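Side-chain contacts in LbaCas13a H328A (C2c2) (Lachnospiraceae bacterium NK4A179, PDB 5WLH), which binds a CRISPR guide RNA, here a pre-crRNA, and belongs to the Cas13a RNA-targeting nucleases, which use such a guide to find the RNA they cut: residues D655-L660 with Y721-E726; F857-E860 with V865-P868; D641-N646 with D663-N668; L697-D702 with L714-A719. All coordinates share one frame; numbering follows the deposited sequence.

Contact 1: D655-L660 with Y721-E726. With nucleotides of chain B.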
# COMPACT_ATOMS: atom_id res chain seq x y z
N ASP A 655 -18.84 -1.44 42.20
CA ASP A 655 -19.60 -0.21 42.00
C ASP A 655 -18.79 0.84 41.25
O ASP A 655 -19.33 1.55 40.39
CB ASP A 655 -20.06 0.34 43.35
CG ASP A 655 -21.32 -0.33 43.85
OD1 ASP A 655 -22.01 -1.00 43.04
OD2 ASP A 655 -21.63 -0.18 45.05
N ASP A 656 -17.50 0.98 41.60
CA ASP A 656 -16.62 1.87 40.85
C ASP A 656 -16.47 1.41 39.41
O ASP A 656 -16.47 2.24 38.49
CB ASP A 656 -15.24 1.94 41.51
CG ASP A 656 -15.28 2.60 42.89
OD1 ASP A 656 -16.37 2.98 43.35
OD2 ASP A 656 -14.19 2.74 43.49
N LEU A 657 -16.33 0.10 39.20
CA LEU A 657 -16.26 -0.43 37.84
C LEU A 657 -17.57 -0.25 37.10
O LEU A 657 -17.57 -0.03 35.88
CB LEU A 657 -15.85 -1.91 37.86
CG LEU A 657 -14.45 -2.14 38.42
CD1 LEU A 657 -14.14 -3.64 38.58
CD2 LEU A 657 -13.41 -1.45 37.55
N LYS A 658 -18.70 -0.35 37.80
CA LYS A 658 -19.98 -0.11 37.15
C LYS A 658 -20.06 1.31 36.63
O LYS A 658 -20.53 1.55 35.51
CB LYS A 658 -21.14 -0.37 38.12
CG LYS A 658 -22.49 0.10 37.55
CD LYS A 658 -23.49 0.42 38.66
CE LYS A 658 -24.10 -0.85 39.20
NZ LYS A 658 -24.73 -1.61 38.09
N LYS A 659 -19.64 2.28 37.44
CA LYS A 659 -19.63 3.67 36.99
C LYS A 659 -18.80 3.81 35.72
O LYS A 659 -19.24 4.44 34.75
CB LYS A 659 -19.08 4.58 38.08
CG LYS A 659 -18.97 6.04 37.66
CD LYS A 659 -17.54 6.40 37.33
CE LYS A 659 -17.30 7.90 37.40
NZ LYS A 659 -18.04 8.65 36.33
N LEU A 660 -17.60 3.23 35.72
CA LEU A 660 -16.75 3.26 34.53
C LEU A 660 -17.42 2.57 33.35
O LEU A 660 -17.45 3.12 32.24
CB LEU A 660 -15.40 2.60 34.85
CG LEU A 660 -14.36 2.54 33.71
CD1 LEU A 660 -14.10 3.93 33.17
CD2 LEU A 660 -13.07 1.94 34.20
N TYR A 721 -3.80 -2.24 32.37
CA TYR A 721 -3.51 -1.97 30.96
C TYR A 721 -4.78 -2.03 30.12
O TYR A 721 -5.01 -1.17 29.26
CB TYR A 721 -2.50 -2.99 30.44
CG TYR A 721 -1.77 -2.51 29.21
CD1 TYR A 721 -0.94 -1.42 29.26
CD2 TYR A 721 -1.96 -3.14 27.97
CE1 TYR A 721 -0.26 -0.98 28.14
CE2 TYR A 721 -1.29 -2.71 26.85
CZ TYR A 721 -0.45 -1.63 26.94
OH TYR A 721 0.23 -1.18 25.82
N TYR A 722 -5.60 -3.06 30.34
CA TYR A 722 -6.85 -3.19 29.60
C TYR A 722 -7.80 -2.06 29.96
O TYR A 722 -8.38 -1.42 29.08
CB TYR A 722 -7.51 -4.54 29.86
CG TYR A 722 -8.84 -4.63 29.13
CD1 TYR A 722 -8.88 -4.83 27.75
CD2 TYR A 722 -10.04 -4.46 29.80
CE1 TYR A 722 -10.08 -4.88 27.07
CE2 TYR A 722 -11.25 -4.50 29.13
CZ TYR A 722 -11.26 -4.72 27.76
OH TYR A 722 -12.46 -4.76 27.08
N MET A 723 -7.97 -1.79 31.26
CA MET A 723 -8.89 -0.73 31.66
C MET A 723 -8.46 0.61 31.10
O MET A 723 -9.28 1.35 30.56
CB MET A 723 -9.00 -0.67 33.18
CG MET A 723 -9.69 0.60 33.62
SD MET A 723 -10.12 0.55 35.37
CE MET A 723 -8.54 0.25 36.11
N PHE A 724 -7.16 0.95 31.20
CA PHE A 724 -6.69 2.21 30.63
C PHE A 724 -6.93 2.25 29.13
O PHE A 724 -7.31 3.30 28.58
CB PHE A 724 -5.19 2.39 30.89
CG PHE A 724 -4.89 2.93 32.27
CD1 PHE A 724 -5.88 3.01 33.23
CD2 PHE A 724 -3.61 3.34 32.59
CE1 PHE A 724 -5.60 3.50 34.51
CE2 PHE A 724 -3.31 3.82 33.86
CZ PHE A 724 -4.32 3.90 34.81
N LYS A 725 -6.74 1.12 28.45
CA LYS A 725 -6.96 1.09 27.01
C LYS A 725 -8.41 1.44 26.69
O LYS A 725 -8.69 2.28 25.82
CB LYS A 725 -6.60 -0.29 26.44
CG LYS A 725 -6.62 -0.33 24.90
CD LYS A 725 -7.95 -0.90 24.36
CE LYS A 725 -8.04 -2.41 24.59
NZ LYS A 725 -9.33 -2.97 24.06
N GLU A 726 -9.35 0.81 27.40
CA GLU A 726 -10.76 1.11 27.17
C GLU A 726 -11.07 2.56 27.51
O GLU A 726 -11.84 3.22 26.80
CB GLU A 726 -11.63 0.15 27.96
CG GLU A 726 -11.57 -1.28 27.45
CD GLU A 726 -12.19 -1.43 26.07
OE1 GLU A 726 -11.50 -1.94 25.17
OE2 GLU A 726 -13.37 -1.07 25.89
P A B 36 -8.95 -6.59 23.19
OP1 A B 36 -9.88 -7.01 24.26
OP2 A B 36 -8.49 -5.19 23.10
O5' A B 36 -7.65 -7.49 23.22
C5' A B 36 -6.78 -7.45 24.34
C4' A B 36 -6.39 -8.84 24.76
O4' A B 36 -7.58 -9.58 25.16
C3' A B 36 -5.72 -9.68 23.70
O3' A B 36 -4.92 -10.62 24.42
C2' A B 36 -6.91 -10.40 23.06
O2' A B 36 -6.59 -11.55 22.33
C1' A B 36 -7.74 -10.71 24.30
N9 A B 36 -9.18 -10.86 24.12
C8 A B 36 -10.05 -10.14 23.33
N7 A B 36 -11.30 -10.50 23.48
C5 A B 36 -11.25 -11.50 24.45
C6 A B 36 -12.25 -12.29 25.06
N6 A B 36 -13.55 -12.19 24.77
N1 A B 36 -11.85 -13.19 26.00
C2 A B 36 -10.55 -13.29 26.29
N3 A B 36 -9.53 -12.59 25.79
C4 A B 36 -9.96 -11.71 24.86
P U B 35 -9.00 -2.41 20.15
OP1 U B 35 -9.43 -1.60 18.99
OP2 U B 35 -9.72 -2.12 21.41
O5' U B 35 -9.12 -3.96 19.84
C5' U B 35 -10.35 -4.63 19.90
C4' U B 35 -10.13 -6.10 19.67
O4' U B 35 -9.59 -6.30 18.34
C3' U B 35 -9.10 -6.72 20.59
O3' U B 35 -9.66 -7.05 21.83
C2' U B 35 -8.63 -7.93 19.79
O2' U B 35 -9.51 -9.02 19.97
C1' U B 35 -8.73 -7.42 18.34
N1 U B 35 -7.42 -7.00 17.82
C2 U B 35 -6.62 -8.01 17.32
O2 U B 35 -6.98 -9.17 17.27
N3 U B 35 -5.40 -7.60 16.87
C4 U B 35 -4.90 -6.32 16.88
O4 U B 35 -3.76 -6.14 16.44
C5 U B 35 -5.77 -5.33 17.42
C6 U B 35 -6.98 -5.69 17.87
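Met-723 reaches out from helix 709-732 and lays its thioether against Leu-660 of helix 654-665; this is the tight spot, with Met-723 SD 3.5 Å from Leu-660 CD2. With CG anti to the backbone N (chi1 168°), the methionine runs outward until it bends at the last torsion, and the leucine crosses it obliquely. Leu-657, one turn back on its helix, adds a looser touch, its CD2 4.4 Å from Met-723 SD. All three are buried, and Phe-643 of helix 635-645 also packs on Leu-660. Away from this apolar seam, helix 654-665 turns Asp-655 and Lys-659 to solvent. Helix 709-732 differs: past the methionine, Lys-725 faces the RNA. Its NZ donates to OP2 of A36 of chain B at 2.6 Å and to OP2 of U35 of chain B at 2.8 Å. Lys-725 NZ also forms a salt bridge to Glu-726 OE1 (2.6 Å). Glu-726 CG stands 3.4 Å above the plane of the Tyr-722 ring, offset toward its rim. One amine thus serves two phosphates and a carboxylate, which would probably keep Lys-725 protonated and tie the RNA backbone to a helix whose other side packs on Leu-657 and Leu-660.

Contact 2: F857-E860 with V865-P868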
# COMPACT_ATOMS: atom_id res chain seq x y z
N PHE A 857 -6.14 13.01 33.22
CA PHE A 857 -7.54 12.63 33.07
C PHE A 857 -7.94 11.55 34.07
O PHE A 857 -9.04 11.60 34.65
CB PHE A 857 -7.77 12.13 31.63
CG PHE A 857 -9.17 11.65 31.35
CD1 PHE A 857 -10.21 12.55 31.20
CD2 PHE A 857 -9.43 10.30 31.20
CE1 PHE A 857 -11.48 12.12 30.92
CE2 PHE A 857 -10.72 9.86 30.92
CZ PHE A 857 -11.74 10.78 30.79
N ILE A 858 -7.08 10.56 34.26
CA ILE A 858 -7.34 9.49 35.22
C ILE A 858 -7.44 10.07 36.63
O ILE A 858 -8.39 9.81 37.37
CB ILE A 858 -6.24 8.42 35.13
CG1 ILE A 858 -6.31 7.70 33.77
CG2 ILE A 858 -6.36 7.42 36.26
CD1 ILE A 858 -7.52 6.83 33.61
N LYS A 859 -6.45 10.89 37.01
CA LYS A 859 -6.45 11.50 38.34
C LYS A 859 -7.69 12.36 38.57
O LYS A 859 -8.22 12.40 39.68
CB LYS A 859 -5.17 12.34 38.52
CG LYS A 859 -3.95 11.51 38.91
CD LYS A 859 -2.65 12.34 38.87
CE LYS A 859 -2.11 12.45 37.45
NZ LYS A 859 -0.66 12.80 37.37
N GLU A 860 -8.17 13.04 37.53
CA GLU A 860 -9.31 13.93 37.69
C GLU A 860 -10.63 13.17 37.73
O GLU A 860 -11.53 13.53 38.50
CB GLU A 860 -9.33 14.96 36.57
CG GLU A 860 -8.34 16.10 36.75
CD GLU A 860 -8.70 17.00 37.91
OE1 GLU A 860 -9.92 17.14 38.20
OE2 GLU A 860 -7.78 17.57 38.54
N VAL A 865 -9.01 4.51 40.56
CA VAL A 865 -7.95 3.72 39.95
C VAL A 865 -6.68 3.76 40.77
O VAL A 865 -5.95 2.77 40.85
CB VAL A 865 -7.72 4.20 38.50
CG1 VAL A 865 -6.43 3.66 37.93
CG2 VAL A 865 -8.91 3.85 37.62
N LEU A 866 -6.39 4.90 41.42
CA LEU A 866 -5.15 5.02 42.18
C LEU A 866 -5.11 4.16 43.43
O LEU A 866 -4.04 4.01 44.02
CB LEU A 866 -4.90 6.48 42.57
CG LEU A 866 -5.03 7.54 41.47
CD1 LEU A 866 -4.84 8.93 42.05
CD2 LEU A 866 -4.03 7.29 40.36
N LYS A 867 -6.24 3.59 43.86
CA LYS A 867 -6.30 2.83 45.11
C LYS A 867 -6.78 1.40 44.89
O LYS A 867 -7.86 1.01 45.36
CB LYS A 867 -7.20 3.56 46.11
CG LYS A 867 -6.66 4.92 46.51
CD LYS A 867 -5.47 4.78 47.45
CE LYS A 867 -4.51 5.95 47.32
NZ LYS A 867 -3.45 5.70 46.30
N PRO A 868 -6.00 0.59 44.18
CA PRO A 868 -6.39 -0.81 44.01
C PRO A 868 -6.24 -1.57 45.31
O PRO A 868 -5.40 -1.26 46.16
CB PRO A 868 -5.39 -1.33 42.97
CG PRO A 868 -4.17 -0.49 43.20
CD PRO A 868 -4.68 0.86 43.59
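Ile-858 sets its CG2 methyl over the branched end of Val-865, crossing it at about a right angle; CG2 of Ile-858 lies 4.1 Å from CG1 of Val-865. The two methyls meet because each is turned anti to its own backbone N, CG1 of Val-865 with chi1 166°. The isoleucine lies near the end of helix 843-861 and the valine just beyond it, where the chain has doubled back after a short turn. One residue further on, a second pair forms at much the same spacing. Lys-859 points its CB away from the loop, yet the aliphatic start of its side chain lies against Leu-866, with Lys-859 CG 4.2 Å from Leu-866 CD1. On the lysine side only the CG methylene takes part; the ammonium end of Lys-859 bonds to the carbonyl of Asn-696. The pairs therefore differ in character: Ile-858 and Val-865 are buried, whereas Lys-859 and Leu-866 lie at a partly exposed margin. Lys-867, beyond the packed residues, folds back so that its NZ donates to Leu-866 O at 2.9 Å, arriving from above the carbonyl plane, 60° out of it. Across the two segments the cohesion is wholly apolar, and the loop's course is pinned in part by Val-865 O, which accepts a bond from the Tyr-652 hydroxyl. Helix 709-732 packs against both segments: Leu-720 and Phe-724 on Val-865, Phe-716 on Pro-868, and Ile-727 on Phe-857 of helix 843-861. Leu-697, in the loop before helix 709-732, covers Leu-866, and no strand takes part.

Contact 3: D641-N646 with D663-N668. With nucleotides of chain B.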
# COMPACT_ATOMS: atom_id res chain seq x y z
N ASP A 641 -18.18 -8.44 30.78
CA ASP A 641 -17.42 -9.67 30.98
C ASP A 641 -15.94 -9.49 30.69
O ASP A 641 -15.11 -10.14 31.32
CB ASP A 641 -17.99 -10.80 30.11
CG ASP A 641 -19.26 -11.39 30.69
OD1 ASP A 641 -19.66 -10.97 31.81
OD2 ASP A 641 -19.85 -12.27 30.03
N LYS A 642 -15.59 -8.59 29.76
CA LYS A 642 -14.16 -8.33 29.53
C LYS A 642 -13.51 -7.64 30.71
O LYS A 642 -12.33 -7.86 30.98
CB LYS A 642 -13.97 -7.48 28.27
CG LYS A 642 -14.50 -8.15 27.02
CD LYS A 642 -14.19 -7.33 25.78
CE LYS A 642 -12.74 -7.56 25.37
NZ LYS A 642 -12.46 -6.94 24.03
N PHE A 643 -14.26 -6.78 31.42
CA PHE A 643 -13.75 -6.28 32.70
C PHE A 643 -13.48 -7.44 33.65
O PHE A 643 -12.40 -7.53 34.25
CB PHE A 643 -14.76 -5.31 33.32
CG PHE A 643 -14.52 -3.86 32.97
CD1 PHE A 643 -14.08 -3.50 31.70
CD2 PHE A 643 -14.77 -2.86 33.90
CE1 PHE A 643 -13.88 -2.16 31.37
CE2 PHE A 643 -14.57 -1.52 33.58
CZ PHE A 643 -14.13 -1.17 32.30
N TYR A 644 -14.44 -8.35 33.78
CA TYR A 644 -14.29 -9.48 34.68
C TYR A 644 -13.14 -10.38 34.26
O TYR A 644 -12.27 -10.72 35.07
CB TYR A 644 -15.59 -10.28 34.73
CG TYR A 644 -15.53 -11.46 35.67
CD1 TYR A 644 -15.87 -11.32 37.01
CD2 TYR A 644 -15.13 -12.71 35.22
CE1 TYR A 644 -15.81 -12.40 37.88
CE2 TYR A 644 -15.07 -13.80 36.08
CZ TYR A 644 -15.41 -13.63 37.41
OH TYR A 644 -15.35 -14.70 38.28
N SER A 645 -13.11 -10.77 32.99
CA SER A 645 -12.09 -11.70 32.52
C SER A 645 -10.70 -11.08 32.56
O SER A 645 -9.71 -11.82 32.61
CB SER A 645 -12.41 -12.17 31.10
OG SER A 645 -13.59 -12.96 31.08
N ASN A 646 -10.59 -9.75 32.51
CA ASN A 646 -9.32 -9.07 32.64
C ASN A 646 -8.95 -8.82 34.10
O ASN A 646 -7.95 -8.15 34.37
CB ASN A 646 -9.32 -7.75 31.86
CG ASN A 646 -8.96 -7.93 30.39
OD1 ASN A 646 -7.78 -8.07 30.03
ND2 ASN A 646 -9.97 -7.97 29.54
N ASP A 663 -19.95 4.74 31.84
CA ASP A 663 -19.29 5.84 31.13
C ASP A 663 -18.75 5.39 29.78
O ASP A 663 -18.90 6.10 28.78
CB ASP A 663 -18.14 6.39 31.96
CG ASP A 663 -18.59 7.19 33.16
OD1 ASP A 663 -19.81 7.48 33.29
OD2 ASP A 663 -17.71 7.53 33.96
N LEU A 664 -18.12 4.22 29.73
CA LEU A 664 -17.43 3.81 28.51
C LEU A 664 -18.39 3.32 27.44
O LEU A 664 -18.14 3.53 26.25
CB LEU A 664 -16.41 2.71 28.82
CG LEU A 664 -15.24 3.12 29.74
CD1 LEU A 664 -14.16 2.06 29.75
CD2 LEU A 664 -14.65 4.49 29.34
N TYR A 665 -19.49 2.68 27.82
CA TYR A 665 -20.27 1.91 26.87
C TYR A 665 -21.71 2.40 26.69
O TYR A 665 -22.46 1.78 25.93
CB TYR A 665 -20.25 0.43 27.27
CG TYR A 665 -18.83 -0.07 27.41
CD1 TYR A 665 -17.88 0.19 26.42
CD2 TYR A 665 -18.41 -0.78 28.53
CE1 TYR A 665 -16.57 -0.25 26.54
CE2 TYR A 665 -17.10 -1.22 28.66
CZ TYR A 665 -16.19 -0.96 27.67
OH TYR A 665 -14.88 -1.39 27.79
N LYS A 666 -22.08 3.50 27.34
CA LYS A 666 -23.43 4.05 27.19
C LYS A 666 -23.69 4.50 25.76
O LYS A 666 -24.83 4.43 25.29
CB LYS A 666 -23.64 5.23 28.15
CG LYS A 666 -22.74 6.43 27.90
CD LYS A 666 -22.89 7.51 28.97
CE LYS A 666 -21.71 8.49 28.94
NZ LYS A 666 -21.85 9.59 29.94
N ASP A 667 -22.66 4.98 25.06
CA ASP A 667 -22.78 5.40 23.67
C ASP A 667 -21.75 4.66 22.84
O ASP A 667 -20.62 4.46 23.29
CB ASP A 667 -22.59 6.91 23.52
CG ASP A 667 -23.50 7.71 24.42
OD1 ASP A 667 -24.70 7.38 24.48
OD2 ASP A 667 -23.01 8.65 25.08
N ASN A 668 -22.15 4.26 21.64
CA ASN A 668 -21.17 3.70 20.71
C ASN A 668 -20.18 4.79 20.34
O ASN A 668 -20.56 5.94 20.08
CB ASN A 668 -21.87 3.15 19.48
CG ASN A 668 -22.57 1.83 19.76
OD1 ASN A 668 -22.19 1.09 20.67
ND2 ASN A 668 -23.60 1.52 18.98
P U B 37 -3.38 -10.29 24.78
OP1 U B 37 -2.77 -9.47 23.69
OP2 U B 37 -2.82 -11.62 25.18
O5' U B 37 -3.36 -9.35 26.06
C5' U B 37 -4.11 -9.67 27.22
C4' U B 37 -3.28 -10.00 28.45
O4' U B 37 -4.25 -10.08 29.51
C3' U B 37 -2.63 -11.38 28.43
O3' U B 37 -1.73 -11.48 29.56
C2' U B 37 -3.84 -12.26 28.68
O2' U B 37 -3.56 -13.58 29.10
C1' U B 37 -4.58 -11.44 29.75
N1 U B 37 -6.04 -11.54 29.65
C2 U B 37 -6.75 -11.91 30.77
O2 U B 37 -6.20 -12.15 31.83
N3 U B 37 -8.11 -11.96 30.58
C4 U B 37 -8.80 -11.70 29.41
O4 U B 37 -10.02 -11.79 29.38
C5 U B 37 -7.99 -11.31 28.30
C6 U B 37 -6.67 -11.25 28.46
P A B 36 -8.95 -6.59 23.19
OP1 A B 36 -9.88 -7.01 24.26
OP2 A B 36 -8.49 -5.19 23.10
O5' A B 36 -7.65 -7.49 23.22
C5' A B 36 -6.78 -7.45 24.34
C4' A B 36 -6.39 -8.84 24.76
O4' A B 36 -7.58 -9.58 25.16
C3' A B 36 -5.72 -9.68 23.70
O3' A B 36 -4.92 -10.62 24.42
C2' A B 36 -6.91 -10.40 23.06
O2' A B 36 -6.59 -11.55 22.33
C1' A B 36 -7.74 -10.71 24.30
N9 A B 36 -9.18 -10.86 24.12
C8 A B 36 -10.05 -10.14 23.33
N7 A B 36 -11.30 -10.50 23.48
C5 A B 36 -11.25 -11.50 24.45
C6 A B 36 -12.25 -12.29 25.06
N6 A B 36 -13.55 -12.19 24.77
N1 A B 36 -11.85 -13.19 26.00
C2 A B 36 -10.55 -13.29 26.29
N3 A B 36 -9.53 -12.59 25.79
C4 A B 36 -9.96 -11.71 24.86
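Phe-643 and the Leu-664/Tyr-665 pair join two successive helices, 635-645 and 654-665, in an all-helical part of the protein, probably the Helical-2 domain of Cas13a. Leu-664 comes in at the edge of the Phe-643 ring, near its plane, with CD1 4.1 Å from Phe-643 CZ; the two side chains cross at about a right angle. Tyr-665 meets the same ring obliquely: Phe-643 CE1 lies beside the tyrosine edge, 3.8 Å from Tyr-665 OH, and the rings do not stack. One tyrosine face is covered by Leu-664 CB, and the hydroxyl is bonded to Glu-726. Another side of helix 635-645 touches the RNA. Lys-642 NZ donates to OP1 of A36 of chain B at 2.6 Å, and U37 of chain B gives its N3 proton to Ser-645 O, also at 2.6 Å. Asn-646 closes the helix end beside that uracil: CG, anti to the carbonyl carbon (chi1 -85°), turns the amide back, with Asn-646 ND2 2.8 Å from Lys-642 O (N-H...O angle 160°). A leucine in its place would probably leave Lys-642 O without this donor and the side chain freer to turn. Asn-646 N reaches the same oxygen from the opposite face of its plane.

Contact 4: L697-D702 with L714-A719. With nucleotides of chain B.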
# COMPACT_ATOMS: atom_id res chain seq x y z
N LEU A 697 1.23 8.44 38.43
CA LEU A 697 0.10 7.96 39.21
C LEU A 697 0.46 7.48 40.60
O LEU A 697 -0.39 7.51 41.49
CB LEU A 697 -0.62 6.82 38.47
CG LEU A 697 -1.27 7.18 37.14
CD1 LEU A 697 -1.92 5.94 36.56
CD2 LEU A 697 -2.30 8.31 37.28
N GLY A 698 1.69 7.01 40.81
CA GLY A 698 2.09 6.57 42.13
C GLY A 698 1.33 5.36 42.64
O GLY A 698 1.21 5.18 43.85
N ILE A 699 0.81 4.54 41.73
CA ILE A 699 0.08 3.35 42.16
C ILE A 699 1.08 2.32 42.66
O ILE A 699 2.00 1.93 41.93
CB ILE A 699 -0.78 2.79 41.02
CG1 ILE A 699 -1.68 3.87 40.43
CG2 ILE A 699 -1.61 1.63 41.54
CD1 ILE A 699 -2.45 3.42 39.20
N GLU A 700 0.90 1.87 43.89
CA GLU A 700 1.64 0.71 44.36
C GLU A 700 0.65 -0.25 45.00
O GLU A 700 -0.10 0.13 45.91
CB GLU A 700 2.77 1.08 45.32
CG GLU A 700 4.14 1.11 44.63
CD GLU A 700 4.76 -0.27 44.41
OE1 GLU A 700 6.00 -0.37 44.48
OE2 GLU A 700 4.02 -1.25 44.17
N LEU A 701 0.64 -1.48 44.51
CA LEU A 701 -0.31 -2.49 44.94
C LEU A 701 0.30 -3.28 46.09
O LEU A 701 1.31 -3.97 45.90
CB LEU A 701 -0.68 -3.39 43.77
CG LEU A 701 -1.60 -4.56 44.10
CD1 LEU A 701 -3.03 -4.07 44.20
CD2 LEU A 701 -1.46 -5.65 43.05
N ASP A 702 -0.30 -3.17 47.27
CA ASP A 702 0.18 -3.89 48.45
C ASP A 702 -0.31 -5.33 48.38
O ASP A 702 -1.51 -5.59 48.47
CB ASP A 702 -0.29 -3.21 49.73
CG ASP A 702 0.39 -1.88 49.95
OD1 ASP A 702 1.50 -1.69 49.42
OD2 ASP A 702 -0.20 -1.02 50.65
N LEU A 714 1.11 -9.41 38.24
CA LEU A 714 0.95 -9.48 36.79
C LEU A 714 -0.51 -9.33 36.39
O LEU A 714 -0.83 -8.62 35.44
CB LEU A 714 1.53 -10.78 36.27
CG LEU A 714 1.41 -10.97 34.76
CD1 LEU A 714 2.10 -9.82 34.03
CD2 LEU A 714 2.02 -12.31 34.38
N LYS A 715 -1.41 -10.01 37.11
CA LYS A 715 -2.84 -9.80 36.88
C LYS A 715 -3.21 -8.33 37.01
O LYS A 715 -3.99 -7.81 36.20
CB LYS A 715 -3.67 -10.64 37.85
CG LYS A 715 -3.83 -12.11 37.46
CD LYS A 715 -5.00 -12.73 38.20
CE LYS A 715 -4.75 -14.19 38.53
NZ LYS A 715 -4.10 -14.93 37.40
N PHE A 716 -2.68 -7.64 38.02
CA PHE A 716 -3.04 -6.24 38.22
C PHE A 716 -2.58 -5.37 37.05
O PHE A 716 -3.36 -4.56 36.53
CB PHE A 716 -2.46 -5.68 39.52
CG PHE A 716 -2.61 -4.20 39.62
CD1 PHE A 716 -3.87 -3.62 39.74
CD2 PHE A 716 -1.50 -3.37 39.54
CE1 PHE A 716 -4.02 -2.25 39.81
CE2 PHE A 716 -1.63 -1.99 39.60
CZ PHE A 716 -2.89 -1.43 39.74
N TYR A 717 -1.31 -5.48 36.66
CA TYR A 717 -0.83 -4.62 35.59
C TYR A 717 -1.52 -4.93 34.26
O TYR A 717 -1.78 -4.02 33.47
CB TYR A 717 0.69 -4.74 35.45
CG TYR A 717 1.39 -4.07 36.60
CD1 TYR A 717 1.19 -2.72 36.87
CD2 TYR A 717 2.23 -4.79 37.45
CE1 TYR A 717 1.82 -2.10 37.93
CE2 TYR A 717 2.86 -4.17 38.51
CZ TYR A 717 2.65 -2.83 38.75
OH TYR A 717 3.28 -2.22 39.81
N ASN A 718 -1.84 -6.20 34.03
CA ASN A 718 -2.61 -6.58 32.85
C ASN A 718 -4.02 -6.01 32.92
O ASN A 718 -4.57 -5.54 31.91
CB ASN A 718 -2.66 -8.09 32.73
CG ASN A 718 -1.36 -8.68 32.19
OD1 ASN A 718 -0.58 -7.98 31.56
ND2 ASN A 718 -1.14 -9.96 32.46
N ALA A 719 -4.63 -6.03 34.11
CA ALA A 719 -5.96 -5.46 34.28
C ALA A 719 -5.94 -3.96 34.06
O ALA A 719 -6.80 -3.41 33.36
CB ALA A 719 -6.50 -5.80 35.68
P A B 38 -0.32 -12.27 29.48
OP1 A B 38 -0.50 -13.58 28.80
OP2 A B 38 0.29 -12.28 30.84
O5' A B 38 0.61 -11.30 28.63
C5' A B 38 0.77 -9.94 29.01
C4' A B 38 2.20 -9.49 28.87
O4' A B 38 2.95 -9.87 30.06
C3' A B 38 2.96 -10.09 27.69
O3' A B 38 3.89 -9.13 27.21
C2' A B 38 3.75 -11.22 28.32
O2' A B 38 4.91 -11.59 27.62
C1' A B 38 4.08 -10.62 29.68
N9 A B 38 4.37 -11.60 30.72
C8 A B 38 3.59 -12.62 31.20
N7 A B 38 4.17 -13.33 32.14
C5 A B 38 5.41 -12.72 32.30
C6 A B 38 6.49 -12.99 33.15
N6 A B 38 6.50 -13.98 34.04
N1 A B 38 7.58 -12.20 33.05
C2 A B 38 7.58 -11.20 32.16
N3 A B 38 6.62 -10.85 31.31
C4 A B 38 5.55 -11.66 31.43
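Phe-716 CG and Leu-701 CG both extend anti to their backbone nitrogens (chi1 170° and 176°), and the two side chains slide past each other in opposite directions. This joins an extended loop, 697-702, to helix 709-732, which follows it in a helical region lying against the guide RNA. Leu-701 CD2 comes 3.7 Å from Phe-716 CB, at the root of the ring, and Leu-701 CB stands over one face, offset toward the rim. Ile-699 takes the other end: its CG2 is 3.8 Å from Phe-716 CZ, at a slant to the ring. Buried alternate residues of the loop thus grip both ends of one phenylalanine, whose ring also meets Phe-651 edge-to-face. The helix turns another side to the RNA. Asn-718 ND2 donates to OP2 of A38 of chain B over 3.2 Å, a bent bond with an N-H...O angle of 137°, while OD1 accepts from Arg-684. With an alanine in place of Asn-718, that phosphate oxygen would probably lose this donor and Arg-684 its amide acceptor. One turn earlier the same face of the helix meets the base: Leu-714 CD2 lies 3.3 Å from N7 of A38 of chain B.

In the fold
Helix 709-732 runs through the group: it supplies one segment each to contacts 1 and 4 and packs against contacts 2 and 3. Contacts 1 and 3 are the closest pair, their centres about 7 Å apart, and share helix 654-665; a probable hydrogen bond between Glu-726 OE2 and Tyr-665 OH, 2.5 Å apart, joins them. Phe-724 ties contact 1 both to contact 2, with CE1 3.5 Å from Val-865 CG1, and to contact 4, through Leu-697. Contacts 2 and 4 meet where Pro-868 CG lies 3.7 Å from Ile-699 CG2. Contacts 1, 3 and 4 together touch nucleotides 35 to 38 of chain B, whereas the nearest atom of contact 2 stays about 15 Å from the RNA.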